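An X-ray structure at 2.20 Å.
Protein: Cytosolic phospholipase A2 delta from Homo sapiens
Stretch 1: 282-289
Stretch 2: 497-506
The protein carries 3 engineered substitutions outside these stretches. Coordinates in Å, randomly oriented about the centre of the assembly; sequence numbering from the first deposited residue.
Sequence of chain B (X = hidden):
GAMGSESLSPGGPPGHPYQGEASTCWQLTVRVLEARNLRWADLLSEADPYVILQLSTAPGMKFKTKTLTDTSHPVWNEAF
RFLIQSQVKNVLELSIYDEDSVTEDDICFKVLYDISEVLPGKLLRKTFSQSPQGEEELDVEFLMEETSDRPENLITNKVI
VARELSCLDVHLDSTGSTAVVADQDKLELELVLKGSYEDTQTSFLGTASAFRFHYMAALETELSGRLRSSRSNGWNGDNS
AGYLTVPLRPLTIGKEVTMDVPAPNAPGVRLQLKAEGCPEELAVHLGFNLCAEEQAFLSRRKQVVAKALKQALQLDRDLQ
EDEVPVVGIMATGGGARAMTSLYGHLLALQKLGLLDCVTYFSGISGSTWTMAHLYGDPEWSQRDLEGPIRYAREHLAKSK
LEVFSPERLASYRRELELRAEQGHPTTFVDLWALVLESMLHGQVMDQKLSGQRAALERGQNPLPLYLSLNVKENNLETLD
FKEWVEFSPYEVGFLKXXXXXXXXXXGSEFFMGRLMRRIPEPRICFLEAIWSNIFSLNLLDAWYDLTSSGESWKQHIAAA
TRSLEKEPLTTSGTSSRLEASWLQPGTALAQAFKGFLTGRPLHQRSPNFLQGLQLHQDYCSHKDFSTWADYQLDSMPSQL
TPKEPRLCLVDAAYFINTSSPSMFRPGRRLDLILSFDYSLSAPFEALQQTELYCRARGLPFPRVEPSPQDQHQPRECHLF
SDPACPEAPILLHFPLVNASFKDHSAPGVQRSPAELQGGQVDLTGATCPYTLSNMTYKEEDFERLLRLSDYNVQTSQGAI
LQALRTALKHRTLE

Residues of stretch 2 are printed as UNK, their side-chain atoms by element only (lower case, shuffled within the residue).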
# COMPACT_ATOMS: atom_id res chain seq x y z
N LEU B 282 7.63 -8.99 -16.85
CA LEU B 282 6.77 -8.25 -15.95
C LEU B 282 7.50 -7.05 -15.39
O LEU B 282 8.69 -7.12 -15.12
CB LEU B 282 6.38 -9.20 -14.82
CG LEU B 282 5.05 -9.94 -14.91
CD1 LEU B 282 4.61 -10.26 -16.34
CD2 LEU B 282 5.12 -11.20 -14.06
N ALA B 283 6.79 -5.94 -15.23
CA ALA B 283 7.29 -4.81 -14.47
C ALA B 283 7.10 -5.06 -12.97
O ALA B 283 7.80 -4.49 -12.15
CB ALA B 283 6.59 -3.53 -14.90
N VAL B 284 6.16 -5.92 -12.62
CA VAL B 284 5.93 -6.28 -11.22
C VAL B 284 6.78 -7.49 -10.84
O VAL B 284 6.67 -8.54 -11.47
CB VAL B 284 4.43 -6.55 -10.95
CG1 VAL B 284 4.19 -6.90 -9.49
CG2 VAL B 284 3.59 -5.33 -11.33
N HIS B 285 7.61 -7.33 -9.80
CA HIS B 285 8.46 -8.39 -9.25
C HIS B 285 7.62 -9.30 -8.35
O HIS B 285 7.01 -8.85 -7.39
CB HIS B 285 9.60 -7.79 -8.39
CG HIS B 285 10.36 -6.66 -9.06
ND1 HIS B 285 10.98 -5.66 -8.34
CD2 HIS B 285 10.60 -6.39 -10.36
CE1 HIS B 285 11.56 -4.82 -9.17
NE2 HIS B 285 11.35 -5.24 -10.41
N LEU B 286 7.60 -10.59 -8.66
CA LEU B 286 6.85 -11.56 -7.89
C LEU B 286 7.80 -12.50 -7.15
O LEU B 286 8.48 -13.30 -7.78
CB LEU B 286 5.98 -12.39 -8.82
CG LEU B 286 4.90 -11.67 -9.61
CD1 LEU B 286 4.11 -12.71 -10.39
CD2 LEU B 286 3.97 -10.85 -8.73
N GLY B 287 7.82 -12.42 -5.83
CA GLY B 287 8.64 -13.33 -5.03
C GLY B 287 8.62 -12.91 -3.58
O GLY B 287 8.39 -11.74 -3.28
N PHE B 288 8.88 -13.86 -2.68
CA PHE B 288 8.84 -13.60 -1.24
C PHE B 288 10.21 -13.53 -0.58
O PHE B 288 10.35 -13.74 0.61
CB PHE B 288 7.99 -14.66 -0.54
CG PHE B 288 6.54 -14.49 -0.79
CD1 PHE B 288 5.80 -13.63 0.00
CD2 PHE B 288 5.93 -15.17 -1.83
CE1 PHE B 288 4.46 -13.46 -0.23
CE2 PHE B 288 4.58 -15.00 -2.07
CZ PHE B 288 3.84 -14.15 -1.26
N ASN B 289 11.22 -13.23 -1.37
CA ASN B 289 12.52 -13.01 -0.79
C ASN B 289 12.96 -11.65 -1.23
O ASN B 289 12.26 -10.97 -1.97
CB ASN B 289 13.47 -14.15 -1.17
CG ASN B 289 13.25 -15.38 -0.30
OD1 ASN B 289 13.61 -15.41 0.89
ND2 ASN B 289 12.65 -16.40 -0.88
N UNK B 497 1.32 -10.34 -0.56
CA UNK B 497 1.22 -10.92 -1.91
C UNK B 497 2.58 -11.19 -2.58
O UNK B 497 2.65 -11.79 -3.67
c UNK B 497 -1.40 -8.48 -1.93
o UNK B 497 -4.92 -8.94 -1.14
c UNK B 497 -1.03 -9.74 -2.37
c UNK B 497 -2.68 -8.21 -1.52
c UNK B 497 -3.64 -9.21 -1.55
c UNK B 497 0.39 -10.02 -2.83
c UNK B 497 -3.30 -10.47 -1.98
c UNK B 497 -2.00 -10.73 -2.40
N UNK B 498 3.66 -10.74 -1.94
CA UNK B 498 4.99 -10.91 -2.48
C UNK B 498 5.15 -10.28 -3.85
O UNK B 498 5.68 -10.89 -4.77
N UNK B 499 4.70 -9.04 -3.97
CA UNK B 499 4.61 -8.37 -5.27
C UNK B 499 5.03 -6.92 -5.13
O UNK B 499 4.48 -6.19 -4.32
c UNK B 499 3.19 -8.47 -5.81
N UNK B 500 6.01 -6.52 -5.92
CA UNK B 500 6.68 -5.25 -5.74
C UNK B 500 6.99 -4.58 -7.08
O UNK B 500 7.16 -5.24 -8.10
c UNK B 500 7.76 -5.16 -1.17
c UNK B 500 7.99 -5.47 -4.96
c UNK B 500 7.46 -7.11 -3.11
c UNK B 500 7.26 -7.43 -1.78
c UNK B 500 7.42 -6.45 -0.80
c UNK B 500 7.95 -4.85 -2.51
c UNK B 500 7.79 -5.81 -3.50
N UNK B 501 7.11 -3.26 -7.05
CA UNK B 501 7.60 -2.51 -8.20
C UNK B 501 8.65 -1.52 -7.73
O UNK B 501 8.67 -1.14 -6.56
c UNK B 501 5.79 -0.76 -7.96
c UNK B 501 5.48 -2.69 -9.54
c UNK B 501 6.47 -1.73 -8.92
N UNK B 502 9.53 -1.09 -8.65
CA UNK B 502 10.45 -0.02 -8.28
C UNK B 502 9.68 1.24 -7.92
O UNK B 502 8.62 1.50 -8.48
c UNK B 502 9.74 -1.58 -10.03
c UNK B 502 11.28 0.20 -9.56
c UNK B 502 11.07 -1.00 -10.41
N UNK B 503 10.21 2.04 -6.98
CA UNK B 503 9.47 3.20 -6.53
C UNK B 503 9.12 4.17 -7.65
O UNK B 503 8.08 4.82 -7.58
c UNK B 503 10.43 3.86 -5.53
c UNK B 503 11.78 3.33 -5.88
c UNK B 503 11.53 1.93 -6.33
N UNK B 504 9.98 4.26 -8.67
CA UNK B 504 9.73 5.14 -9.82
C UNK B 504 8.48 4.75 -10.59
O UNK B 504 7.87 5.59 -11.24
c UNK B 504 11.49 3.94 -11.30
o UNK B 504 12.48 3.24 -9.21
c UNK B 504 12.63 3.38 -10.46
o UNK B 504 13.67 3.09 -11.06
c UNK B 504 10.96 5.25 -10.76
N UNK B 505 8.05 3.50 -10.47
CA UNK B 505 6.83 3.04 -11.13
C UNK B 505 5.58 3.02 -10.24
O UNK B 505 4.48 2.75 -10.73
c UNK B 505 8.13 0.15 -13.40
c UNK B 505 8.12 1.55 -12.83
c UNK B 505 7.86 2.57 -13.94
c UNK B 505 7.06 1.64 -11.72
N UNK B 506 5.73 3.31 -8.95
CA UNK B 506 4.58 3.36 -8.05
C UNK B 506 3.70 4.55 -8.39
O UNK B 506 4.16 5.69 -8.39
c UNK B 506 2.55 5.25 -4.36
c UNK B 506 1.88 2.95 -4.51
c UNK B 506 1.67 4.23 -4.03
c UNK B 506 3.62 4.99 -5.18
c UNK B 506 3.85 3.71 -5.66
c UNK B 506 4.99 3.44 -6.58
c UNK B 506 2.96 2.70 -5.33

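Position 497 carries one carbon, then a ring of six carbons bearing one oxygen. Its CA-to-CB bond points away from stretch 1, so only the backbone takes part: the C atom of 497 lies 3.5 Å from Phe288 CZ. The ring with its oxygen makes it Tyr497.

Position 498 has no side-chain atoms, and its phi is positive, 59°. Its CA sits over the face of the Phe288 ring, 3.7 Å from the centroid, a CH-pi contact. A CB here would fall 2.6 Å from Phe288 CZ, a clash, and 3.2 Å from Gly287 O. This is Gly498, the residue that a positive phi favours, and its bareness is what lets the ring lie so close.

Position 499 shows a single carbon. That CB lies on the same sheet face as the side chain of Leu286, 3.8 Å from Leu286 CD2 and 4.1 Å from Val284 CG1. One carbon means Ala499.

Position 500 has one carbon followed by a six-carbon ring without a heteroatom. It pairs with His285 on the other face of the sheet, the CB of 500 lying 4.4 Å from His285 CB. The residue is Phe500.

Position 501 has three carbons, a CB carrying two more. Although its CA-to-CB bond points away, one branch reaches Val284. The fork at CB gives Val501, whose CG1 is 3.7 Å from Val284 CG2.

Position 502 closes three carbons onto its own backbone N, hence Pro502; its CD packs 3.8 Å from His285 CE1.

Position 503 has the same closed ring and is out of reach of stretch 1: Pro503.

Position 504 has three carbons, the third bearing two oxygens, both hydrogen-bonded elsewhere in the structure; the side chain is out of reach of stretch 1. It is Glu504.

Position 505 has four carbons forked at the second, and its CA-to-CB bond points toward stretch 1. This is Leu505, with CD1 4.3 Å from Ala283 CB.

Position 506, one carbon and a plain six-carbon ring, is out of reach: Phe506.

The contact is a short antiparallel pairing framed by side chains. His285 N donates to Phe500 O at 2.7 Å and Phe500 N returns a bond to His285 O at 2.9 Å; farther along, Gly287 N donates to Gly498 O at 2.8 Å. CA-H groups add to this ladder, with Ala499 CA 3.2 Å from His285 O. The rule to read here is that backbone hydrogen bonds set the register, apolar side chains meet on the face of Leu286 and Ala499, and a glycine makes room for an aromatic ring where the strand pairing ends.

Stretch 2 497-506: YGAFVPPELF
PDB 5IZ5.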